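Local coordinates for protein toll-like receptor 6, Variable lymphocyte receptor B (Mus musculus, PDB 3A79) that probably pairs with another Toll-like receptor to sense microbial diacylated lipopeptides, here as a TLR6 ectodomain fused to part of a hagfish variable lymphocyte receptor, at residues 236-241 with 267-272; 259-264 with 284-289; 290-295 with 314-319. One frame throughout, in Å; residues are numbered along the deposited sequence.

In the fold
All three contacts lie in the leucine-rich-repeat solenoid of the TLR6 part of the fusion. Contact 1 joins helices 235-246 and 263-273, and contact 2 pairs the ends of strands 252-261 and 278-288; their centres are about 13 Å apart, and helix 263-273 belongs to both. Contact 3, about 11 Å from contact 2 between centres and about 19 Å from contact 1, joins the loop after strand 278-288 to the one after strand 306-314. W263 of contact 2 packs on I292 of contact 3, CD1 to CG2 at 3.5 Å, while V267 of contact 1 touches E295. Contact 2 carries a glycan on N285, whereas contact 3 borders the bound peptide and another protein chain.

Contact 1. Residues 236-241 with 267-272; sequences QRLMTF and VKLFQF
M239 and F272 run past each other in opposite directions across the groove between two helices, each reaching from its own helix toward the backbone of the other. CG of F272 is anti to the backbone N (chi1 164°), which points it toward helix 235-246; there CA of M239 lies 4.2 Å above the ring plane, displaced toward the rim. The thioether passes the ring on its way back. CG of M239 lies 3.7 Å from CD1 of F272, and a bend at chi3 (67°) turns the terminal methyl onto the root of the phenylalanine, CE to CB at 3.7 Å. Sulfur is farther off, with SD of M239 at 5.4 Å from the centroid of the F272 ring, an oblique Met-aromatic contact. Both helices lie in the leucine-rich-repeat solenoid of the TLR6 part, and their short segments run nearly parallel, 18° apart, with axes 10.7 Å from each other at closest approach. That spacing is bridged mainly by side chains, with the F272 ring set against the backbone of M239; no hydrogen bond joins the segments. K268, whose CB points toward helix 235-246, crosses M239 at about a right angle and touches SD of M239 with CB at 4.1 Å. Deeper in the groove, L238 and L269 also cross at about a right angle. CD2 of L238 faces both methyls of L269, 4.1 Å from CD1 and equally far from CD2. CD2 of L269 also reaches CG of M239 at 3.9 Å, which ties this buried leucine pair to the methionine above it. L238 continues inward onto L225 and I228 of strand 222-229, while the F272 ring also packs on L242 of helix 235-246.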
loop_
_atom_site.group_PDB
_atom_site.type_symbol
_atom_site.label_atom_id
_atom_site.label_comp_id
_atom_site.label_asym_id
_atom_site.label_seq_id
_atom_site.Cartn_x
_atom_site.Cartn_y
_atom_site.Cartn_z
ATOM N N GLN B 236 4.860 -38.788 2.367
ATOM C CA GLN B 236 4.896 -39.884 1.402
ATOM C C GLN B 236 3.582 -40.660 1.318
ATOM O O GLN B 236 3.197 -41.109 0.238
ATOM C CB GLN B 236 6.064 -40.830 1.694
ATOM C CG GLN B 236 6.142 -42.046 0.774
ATOM C CD GLN B 236 6.580 -41.710 -0.653
ATOM O OE1 GLN B 236 7.610 -41.065 -0.865
ATOM N NE2 GLN B 236 5.806 -42.172 -1.639
ATOM N N ARG B 237 2.900 -40.822 2.448
ATOM C CA ARG B 237 1.574 -41.451 2.454
ATOM C C ARG B 237 0.655 -40.849 1.385
ATOM O O ARG B 237 -0.035 -41.590 0.667
ATOM C CB ARG B 237 0.914 -41.318 3.826
ATOM C CG ARG B 237 -0.143 -42.369 4.152
ATOM C CD ARG B 237 0.392 -43.396 5.155
ATOM N NE ARG B 237 -0.597 -43.710 6.190
ATOM C CZ ARG B 237 -0.585 -43.216 7.429
ATOM N NH1 ARG B 237 0.376 -42.380 7.813
ATOM N NH2 ARG B 237 -1.534 -43.566 8.290
ATOM N N LEU B 238 0.650 -39.513 1.290
ATOM C CA LEU B 238 -0.151 -38.807 0.289
ATOM C C LEU B 238 0.342 -39.025 -1.131
ATOM O O LEU B 238 -0.461 -39.192 -2.045
ATOM C CB LEU B 238 -0.199 -37.302 0.552
ATOM C CG LEU B 238 -0.964 -36.562 -0.559
ATOM C CD1 LEU B 238 -2.416 -37.017 -0.593
ATOM C CD2 LEU B 238 -0.893 -35.061 -0.431
ATOM N N MET B 239 1.659 -38.998 -1.319
ATOM C CA MET B 239 2.243 -39.197 -2.646
ATOM C C MET B 239 1.953 -40.592 -3.194
ATOM O O MET B 239 1.733 -40.761 -4.394
ATOM C CB MET B 239 3.748 -38.905 -2.639
ATOM C CG MET B 239 4.107 -37.423 -2.859
ATOM S SD MET B 239 5.841 -37.060 -2.506
ATOM C CE MET B 239 6.680 -37.971 -3.805
ATOM N N THR B 240 1.941 -41.582 -2.305
ATOM C CA THR B 240 1.582 -42.951 -2.670
ATOM C C THR B 240 0.107 -43.074 -3.054
ATOM O O THR B 240 -0.247 -43.715 -4.057
ATOM C CB THR B 240 1.810 -43.905 -1.506
ATOM O OG1 THR B 240 3.198 -43.912 -1.149
ATOM C CG2 THR B 240 1.368 -45.281 -1.885
ATOM N N PHE B 241 -0.750 -42.479 -2.229
ATOM C CA PHE B 241 -2.181 -42.544 -2.456
ATOM C C PHE B 241 -2.525 -41.898 -3.792
ATOM O O PHE B 241 -3.451 -42.335 -4.486
ATOM C CB PHE B 241 -2.936 -41.874 -1.307
ATOM C CG PHE B 241 -4.397 -41.643 -1.588
ATOM C CD1 PHE B 241 -5.343 -42.600 -1.256
ATOM C CD2 PHE B 241 -4.826 -40.463 -2.184
ATOM C CE1 PHE B 241 -6.692 -42.385 -1.515
ATOM C CE2 PHE B 241 -6.174 -40.246 -2.449
ATOM C CZ PHE B 241 -7.109 -41.205 -2.116
ATOM N N VAL B 267 7.485 -28.767 -1.793
ATOM C CA VAL B 267 8.477 -28.940 -2.844
ATOM C C VAL B 267 8.521 -30.400 -3.341
ATOM O O VAL B 267 8.804 -30.671 -4.512
ATOM C CB VAL B 267 9.857 -28.464 -2.355
ATOM C CG1 VAL B 267 10.855 -28.454 -3.498
ATOM C CG2 VAL B 267 9.729 -27.079 -1.768
ATOM N N LYS B 268 8.222 -31.336 -2.449
ATOM C CA LYS B 268 8.030 -32.722 -2.852
ATOM C C LYS B 268 6.751 -32.897 -3.684
ATOM O O LYS B 268 6.775 -33.465 -4.770
ATOM C CB LYS B 268 8.002 -33.633 -1.625
ATOM C CG LYS B 268 9.338 -33.745 -0.943
ATOM C CD LYS B 268 9.307 -34.711 0.227
ATOM C CE LYS B 268 10.719 -34.997 0.725
ATOM N NZ LYS B 268 10.732 -35.757 2.005
ATOM N N LEU B 269 5.634 -32.403 -3.170
ATOM C CA LEU B 269 4.377 -32.449 -3.899
ATOM C C LEU B 269 4.523 -31.965 -5.344
ATOM O O LEU B 269 4.081 -32.643 -6.266
ATOM C CB LEU B 269 3.305 -31.647 -3.158
ATOM C CG LEU B 269 2.591 -32.348 -2.002
ATOM C CD1 LEU B 269 1.168 -31.905 -2.020
ATOM C CD2 LEU B 269 2.628 -33.841 -2.196
ATOM N N PHE B 270 5.137 -30.799 -5.545
ATOM C CA PHE B 270 5.389 -30.300 -6.900
ATOM C C PHE B 270 6.193 -31.308 -7.716
ATOM O O PHE B 270 5.803 -31.658 -8.824
ATOM C CB PHE B 270 6.119 -28.945 -6.896
ATOM C CG PHE B 270 5.321 -27.824 -6.290
ATOM C CD1 PHE B 270 5.872 -27.011 -5.304
ATOM C CD2 PHE B 270 4.024 -27.585 -6.694
ATOM C CE1 PHE B 270 5.138 -25.982 -4.725
ATOM C CE2 PHE B 270 3.279 -26.549 -6.115
ATOM C CZ PHE B 270 3.840 -25.753 -5.130
ATOM N N GLN B 271 7.313 -31.769 -7.161
ATOM C CA GLN B 271 8.212 -32.697 -7.862
ATOM C C GLN B 271 7.513 -34.000 -8.236
ATOM O O GLN B 271 7.798 -34.589 -9.277
ATOM C CB GLN B 271 9.440 -33.020 -7.009
ATOM C CG GLN B 271 10.366 -31.859 -6.766
ATOM C CD GLN B 271 11.264 -31.587 -7.944
ATOM O OE1 GLN B 271 12.254 -32.284 -8.153
ATOM N NE2 GLN B 271 10.931 -30.558 -8.719
ATOM N N PHE B 272 6.614 -34.453 -7.367
ATOM C CA PHE B 272 5.838 -35.664 -7.597
ATOM C C PHE B 272 4.967 -35.516 -8.835
ATOM O O PHE B 272 4.750 -36.469 -9.583
ATOM C CB PHE B 272 4.961 -35.961 -6.377
ATOM C CG PHE B 272 3.864 -36.950 -6.642
ATOM C CD1 PHE B 272 4.092 -38.316 -6.501
ATOM C CD2 PHE B 272 2.606 -36.519 -7.033
ATOM C CE1 PHE B 272 3.089 -39.233 -6.747
ATOM C CE2 PHE B 272 1.595 -37.432 -7.283
ATOM C CZ PHE B 272 1.836 -38.792 -7.139
#

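Contact 2. Residues 259-264 with 284-289; sequences IETTWK and YNLTIT. With NAG (2-acetamido-2-deoxy-beta-D-glucopyranose), chain F.
E260 and T287 sit abreast on the same face of a parallel strand pair, their CB atoms 4.0 Å apart. From there E260 can be followed outward. Its CB also has O6 of the first NAG sugar at 4.0 Å. CG, held anti to the backbone N (chi1 154°), swings over the end of the neighbouring strand and meets the hydroxyl of T289, CG to OG1 at 3.3 Å, the two side chains crossing obliquely. The chain then runs on extended, and CD and OE1 pass the same hydroxyl at looser range. The sugar beside E260 belongs to the glycan linked to N285 through ND2, at the corner where the chain turns into strand residues 286-288.

Beneath these side chains two backbone bonds hold the strands in parallel register: N of T287 donates to O of I259 at 2.9 Å, and N of T261 to O of T287 at 3.0 Å. The face bearing T261 and I288 points into the TLR6 solenoid. There CG2 of T261 touches CD1 of L286 at 3.6 Å, and I288 lies alongside W263, both side chains pointing the same way, with CD1 of I288 3.8 Å from CE3 of the indole. OG1 of T261 hydrogen-bonds O of T262, the next residue, and S266 joins both atoms to the first turn of helix 263-273. E260 thus stands at the end of strand 252-261, between strand 278-288 and strand 222-229, where I228, with L230 just beyond its end, hydrogen-bonds the backbone of E260.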
loop_
_atom_site.group_PDB
_atom_site.type_symbol
_atom_site.label_atom_id
_atom_site.label_comp_id
_atom_site.label_asym_id
_atom_site.label_seq_id
_atom_site.Cartn_x
_atom_site.Cartn_y
_atom_site.Cartn_z
ATOM N N ILE B 259 -4.909 -27.581 1.965
ATOM C CA ILE B 259 -3.669 -28.287 2.293
ATOM C C ILE B 259 -2.843 -27.499 3.288
ATOM O O ILE B 259 -2.384 -26.405 2.985
ATOM C CB ILE B 259 -2.767 -28.458 1.060
ATOM C CG1 ILE B 259 -3.600 -28.519 -0.209
ATOM C CG2 ILE B 259 -1.878 -29.668 1.188
ATOM C CD1 ILE B 259 -3.990 -27.161 -0.713
ATOM N N GLU B 260 -2.646 -28.051 4.474
ATOM C CA GLU B 260 -1.675 -27.499 5.396
ATOM C C GLU B 260 -0.490 -28.415 5.352
ATOM O O GLU B 260 -0.621 -29.606 5.616
ATOM C CB GLU B 260 -2.213 -27.486 6.816
ATOM C CG GLU B 260 -1.103 -27.525 7.842
ATOM C CD GLU B 260 -1.582 -27.975 9.200
ATOM O OE1 GLU B 260 -0.823 -28.712 9.881
ATOM O OE2 GLU B 260 -2.716 -27.598 9.575
ATOM N N THR B 261 0.674 -27.878 5.020
ATOM C CA THR B 261 1.813 -28.739 4.741
ATOM C C THR B 261 3.131 -28.061 5.067
ATOM O O THR B 261 3.219 -26.844 5.081
ATOM C CB THR B 261 1.810 -29.199 3.254
ATOM O OG1 THR B 261 3.149 -29.336 2.794
ATOM C CG2 THR B 261 1.149 -28.168 2.373
ATOM N N THR B 262 4.149 -28.857 5.350
ATOM C CA THR B 262 5.519 -28.363 5.400
ATOM C C THR B 262 5.921 -27.706 4.083
ATOM O O THR B 262 5.296 -27.932 3.052
ATOM C CB THR B 262 6.496 -29.521 5.658
ATOM O OG1 THR B 262 6.382 -29.923 7.020
ATOM C CG2 THR B 262 7.924 -29.093 5.412
ATOM N N TRP B 263 6.968 -26.891 4.109
ATOM C CA TRP B 263 7.544 -26.428 2.860
ATOM C C TRP B 263 8.268 -27.587 2.170
ATOM O O TRP B 263 8.070 -27.812 0.973
ATOM C CB TRP B 263 8.463 -25.209 3.043
ATOM C CG TRP B 263 8.964 -24.689 1.720
ATOM C CD1 TRP B 263 10.268 -24.575 1.311
ATOM C CD2 TRP B 263 8.158 -24.272 0.610
ATOM N NE1 TRP B 263 10.319 -24.101 0.024
ATOM C CE2 TRP B 263 9.038 -23.899 -0.428
ATOM C CE3 TRP B 263 6.774 -24.179 0.391
ATOM C CZ2 TRP B 263 8.583 -23.427 -1.661
ATOM C CZ3 TRP B 263 6.323 -23.713 -0.838
ATOM C CH2 TRP B 263 7.226 -23.339 -1.846
ATOM N N LYS B 264 9.094 -28.319 2.923
ATOM C CA LYS B 264 9.772 -29.519 2.403
ATOM C C LYS B 264 8.797 -30.396 1.620
ATOM O O LYS B 264 9.101 -30.862 0.515
ATOM C CB LYS B 264 10.395 -30.329 3.553
ATOM C CG LYS B 264 11.313 -31.479 3.146
ATOM C CD LYS B 264 12.044 -32.050 4.372
ATOM C CE LYS B 264 13.475 -32.544 4.055
ATOM N NZ LYS B 264 13.611 -34.035 3.859
ATOM N N TYR B 284 -5.794 -24.455 -3.437
ATOM C CA TYR B 284 -6.678 -23.488 -2.784
ATOM C C TYR B 284 -6.506 -23.536 -1.272
ATOM O O TYR B 284 -6.611 -24.597 -0.675
ATOM C CB TYR B 284 -8.133 -23.812 -3.116
ATOM C CG TYR B 284 -8.599 -23.351 -4.479
ATOM C CD1 TYR B 284 -8.987 -22.031 -4.685
ATOM C CD2 TYR B 284 -8.679 -24.234 -5.556
ATOM C CE1 TYR B 284 -9.428 -21.595 -5.930
ATOM C CE2 TYR B 284 -9.121 -23.805 -6.808
ATOM C CZ TYR B 284 -9.493 -22.482 -6.985
ATOM O OH TYR B 284 -9.932 -22.029 -8.209
ATOM N N ASN B 285 -6.256 -22.392 -0.645
ATOM C CA ASN B 285 -6.131 -22.346 0.815
ATOM C C ASN B 285 -4.978 -23.246 1.290
ATOM O O ASN B 285 -5.159 -24.184 2.063
ATOM C CB ASN B 285 -7.492 -22.677 1.465
ATOM C CG ASN B 285 -7.453 -22.750 2.982
ATOM O OD1 ASN B 285 -6.624 -22.116 3.646
ATOM N ND2 ASN B 285 -8.395 -23.525 3.540
ATOM N N LEU B 286 -3.783 -22.922 0.805
ATOM C CA LEU B 286 -2.533 -23.530 1.251
ATOM C C LEU B 286 -1.993 -22.882 2.538
ATOM O O LEU B 286 -2.064 -21.662 2.698
ATOM C CB LEU B 286 -1.487 -23.411 0.136
ATOM C CG LEU B 286 -0.029 -23.749 0.433
ATOM C CD1 LEU B 286 0.108 -25.230 0.645
ATOM C CD2 LEU B 286 0.842 -23.295 -0.713
ATOM N N THR B 287 -1.442 -23.700 3.439
ATOM C CA THR B 287 -0.818 -23.218 4.681
ATOM C C THR B 287 0.603 -23.778 4.873
ATOM O O THR B 287 0.762 -24.911 5.317
ATOM C CB THR B 287 -1.666 -23.589 5.928
ATOM O OG1 THR B 287 -3.028 -23.199 5.733
ATOM C CG2 THR B 287 -1.134 -22.916 7.164
ATOM N N ILE B 288 1.625 -22.988 4.540
ATOM C CA ILE B 288 3.035 -23.376 4.728
ATOM C C ILE B 288 3.375 -23.517 6.221
ATOM O O ILE B 288 3.029 -22.649 7.020
ATOM C CB ILE B 288 3.988 -22.332 4.116
ATOM C CG1 ILE B 288 3.499 -21.859 2.739
ATOM C CG2 ILE B 288 5.387 -22.867 4.058
ATOM C CD1 ILE B 288 3.376 -22.946 1.707
ATOM N N THR B 289 4.077 -24.581 6.608
ATOM C CA THR B 289 3.943 -25.012 8.000
ATOM C C THR B 289 5.039 -24.900 9.055
ATOM O O THR B 289 4.849 -24.159 10.018
ATOM C CB THR B 289 3.164 -26.322 8.130
ATOM O OG1 THR B 289 1.808 -25.986 8.437
ATOM C CG2 THR B 289 3.717 -27.196 9.239
HETATM C C1 NAG F . -8.390 -23.535 4.986
HETATM C C2 NAG F . -9.889 -23.418 5.293
HETATM C C3 NAG F . -10.284 -23.792 6.715
HETATM C C4 NAG F . -9.441 -24.913 7.329
HETATM C C5 NAG F . -7.978 -24.927 6.894
HETATM C C6 NAG F . -7.345 -26.256 7.302
HETATM C C7 NAG F . -11.268 -21.775 4.083
HETATM C C8 NAG F . -11.060 -20.479 3.357
HETATM N N2 NAG F . -10.373 -22.068 5.043
HETATM O O3 NAG F . -11.630 -24.214 6.667
HETATM O O4 NAG F . -9.522 -24.825 8.743
HETATM O O5 NAG F . -7.835 -24.735 5.499
HETATM O O6 NAG F . -5.981 -26.301 6.944
HETATM O O7 NAG F . -12.227 -22.486 3.768
#

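Contact 3. Residues 290-295 with 314-319; sequences ERIDRE and NQVFLF
N314 reaches forward along its own chain: its OD1 accepts the backbone N of V316 at 2.7 Å, with an N-H...O angle of 153° and the donor lying above the plane of the side-chain carbonyl. This Asx turn fixes the side chain of N314, whose ND2 meets CD1 of I292 tip to tip at 3.7 Å. I292 is the centre of the contact. Its CD1 lies over one face of the F319 ring, 3.6 Å from the centroid and almost exactly over it, a CH-pi contact, while CG2 touches CD1 of the same ring. The two segments are loops on the leucine-rich-repeat solenoid of the TLR6 part, one following strand 278-288 and the other leading from strand 306-314 to helix 321-329. From the second loop, V316 packs across I292, CG2 to CG1 at 3.9 Å, and lays the same methyl against N of R291 at 3.5 Å. On the outer side R291 turns to D293 in a salt bridge, NE to OD1 at 2.9 Å. An alanine at F319 would probably leave the end of I292 facing a gap and deprive K321 of its cation-pi partner. The F319 backbone hydrogen-bonds the bound peptide, and F317 and L318 touch another protein chain.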
loop_
_atom_site.group_PDB
_atom_site.type_symbol
_atom_site.label_atom_id
_atom_site.label_comp_id
_atom_site.label_asym_id
_atom_site.label_seq_id
_atom_site.Cartn_x
_atom_site.Cartn_y
_atom_site.Cartn_z
ATOM N N GLU B 290 6.147 -25.614 8.963
ATOM C CA GLU B 290 7.004 -25.632 10.166
ATOM C C GLU B 290 8.270 -24.826 9.985
ATOM O O GLU B 290 8.787 -24.241 10.935
ATOM C CB GLU B 290 7.392 -27.053 10.599
ATOM C CG GLU B 290 6.266 -27.959 11.094
ATOM C CD GLU B 290 6.673 -29.437 11.094
ATOM O OE1 GLU B 290 7.847 -29.742 10.775
ATOM O OE2 GLU B 290 5.827 -30.301 11.412
ATOM N N ARG B 291 8.779 -24.829 8.761
ATOM C CA ARG B 291 10.031 -24.175 8.435
ATOM C C ARG B 291 10.092 -24.051 6.929
ATOM O O ARG B 291 9.398 -24.763 6.213
ATOM C CB ARG B 291 11.225 -24.975 8.972
ATOM C CG ARG B 291 11.028 -26.491 8.953
ATOM C CD ARG B 291 11.989 -27.244 9.864
ATOM N NE ARG B 291 13.373 -26.939 9.518
ATOM C CZ ARG B 291 14.114 -26.007 10.117
ATOM N NH1 ARG B 291 13.605 -25.279 11.106
ATOM N NH2 ARG B 291 15.368 -25.802 9.732
ATOM N N ILE B 292 10.907 -23.120 6.452
ATOM C CA ILE B 292 11.162 -22.989 5.032
ATOM C C ILE B 292 12.672 -22.994 4.790
ATOM O O ILE B 292 13.363 -22.016 5.076
ATOM C CB ILE B 292 10.537 -21.709 4.466
ATOM C CG1 ILE B 292 9.031 -21.679 4.742
ATOM C CG2 ILE B 292 10.805 -21.599 2.987
ATOM C CD1 ILE B 292 8.317 -20.420 4.206
ATOM N N ASP B 293 13.186 -24.116 4.291
ATOM C CA ASP B 293 14.615 -24.254 4.026
ATOM C C ASP B 293 14.851 -24.449 2.541
ATOM O O ASP B 293 13.892 -24.535 1.757
ATOM C CB ASP B 293 15.208 -25.412 4.821
ATOM C CG ASP B 293 14.974 -25.272 6.316
ATOM O OD1 ASP B 293 14.261 -26.124 6.887
ATOM O OD2 ASP B 293 15.482 -24.303 6.925
ATOM N N ARG B 294 16.120 -24.488 2.149
ATOM C CA ARG B 294 16.454 -24.713 0.747
ATOM C C ARG B 294 16.205 -26.174 0.411
ATOM O O ARG B 294 16.840 -27.064 0.975
ATOM C CB ARG B 294 17.904 -24.323 0.440
ATOM C CG ARG B 294 18.050 -22.997 -0.293
ATOM C CD ARG B 294 19.518 -22.588 -0.458
ATOM N NE ARG B 294 20.056 -21.879 0.707
ATOM C CZ ARG B 294 19.966 -20.564 0.891
ATOM N NH1 ARG B 294 19.351 -19.811 -0.016
ATOM N NH2 ARG B 294 20.484 -20.001 1.979
ATOM N N GLU B 295 15.266 -26.419 -0.499
ATOM C CA GLU B 295 14.911 -27.784 -0.866
ATOM C C GLU B 295 15.425 -28.155 -2.255
ATOM O O GLU B 295 15.462 -27.322 -3.163
ATOM C CB GLU B 295 13.395 -27.985 -0.781
ATOM C CG GLU B 295 12.815 -27.723 0.606
ATOM C CD GLU B 295 13.198 -28.783 1.623
ATOM O OE1 GLU B 295 13.206 -29.976 1.252
ATOM O OE2 GLU B 295 13.480 -28.425 2.791
ATOM N N ASN B 314 0.771 -18.238 5.667
ATOM C CA ASN B 314 2.131 -18.729 5.988
ATOM C C ASN B 314 2.547 -18.536 7.458
ATOM O O ASN B 314 2.557 -17.423 7.970
ATOM C CB ASN B 314 3.182 -18.124 5.048
ATOM C CG ASN B 314 4.619 -18.522 5.418
ATOM O OD1 ASN B 314 4.849 -19.325 6.319
ATOM N ND2 ASN B 314 5.590 -17.947 4.716
ATOM N N GLN B 315 2.899 -19.629 8.125
ATOM C CA GLN B 315 3.173 -19.613 9.559
ATOM C C GLN B 315 4.653 -19.504 9.926
ATOM O O GLN B 315 4.990 -19.379 11.100
ATOM C CB GLN B 315 2.593 -20.860 10.223
ATOM C CG GLN B 315 1.132 -21.064 9.946
ATOM C CD GLN B 315 0.585 -22.268 10.666
ATOM O OE1 GLN B 315 1.345 -23.072 11.233
ATOM N NE2 GLN B 315 -0.742 -22.410 10.651
ATOM N N VAL B 316 5.530 -19.572 8.933
ATOM C CA VAL B 316 6.954 -19.364 9.166
ATOM C C VAL B 316 7.280 -17.888 8.906
ATOM O O VAL B 316 6.780 -17.318 7.932
ATOM C CB VAL B 316 7.800 -20.258 8.238
ATOM C CG1 VAL B 316 9.242 -20.251 8.666
ATOM C CG2 VAL B 316 7.272 -21.657 8.260
ATOM N N PHE B 317 8.096 -17.268 9.767
ATOM C CA PHE B 317 8.393 -15.833 9.616
ATOM C C PHE B 317 9.826 -15.528 9.273
ATOM O O PHE B 317 10.096 -14.597 8.503
ATOM C CB PHE B 317 7.943 -15.021 10.831
ATOM C CG PHE B 317 6.469 -14.984 10.979
ATOM C CD1 PHE B 317 5.836 -15.779 11.911
ATOM C CD2 PHE B 317 5.704 -14.218 10.130
ATOM C CE1 PHE B 317 4.477 -15.773 12.024
ATOM C CE2 PHE B 317 4.336 -14.211 10.242
ATOM C CZ PHE B 317 3.721 -14.993 11.187
ATOM N N LEU B 318 10.733 -16.315 9.839
ATOM C CA LEU B 318 12.149 -16.219 9.511
ATOM C C LEU B 318 12.588 -17.348 8.565
ATOM O O LEU B 318 12.536 -18.530 8.909
ATOM C CB LEU B 318 13.006 -16.239 10.777
ATOM C CG LEU B 318 12.498 -15.520 12.021
ATOM C CD1 LEU B 318 13.552 -15.560 13.133
ATOM C CD2 LEU B 318 12.151 -14.110 11.666
ATOM N N PHE B 319 13.036 -16.969 7.377
ATOM C CA PHE B 319 13.538 -17.934 6.416
ATOM C C PHE B 319 14.134 -17.215 5.224
ATOM O O PHE B 319 13.793 -16.072 4.964
ATOM C CB PHE B 319 12.411 -18.841 5.955
ATOM C CG PHE B 319 11.317 -18.127 5.246
ATOM C CD1 PHE B 319 11.345 -17.984 3.866
ATOM C CD2 PHE B 319 10.241 -17.608 5.951
ATOM C CE1 PHE B 319 10.311 -17.325 3.194
ATOM C CE2 PHE B 319 9.206 -16.954 5.288
ATOM C CZ PHE B 319 9.241 -16.813 3.906
#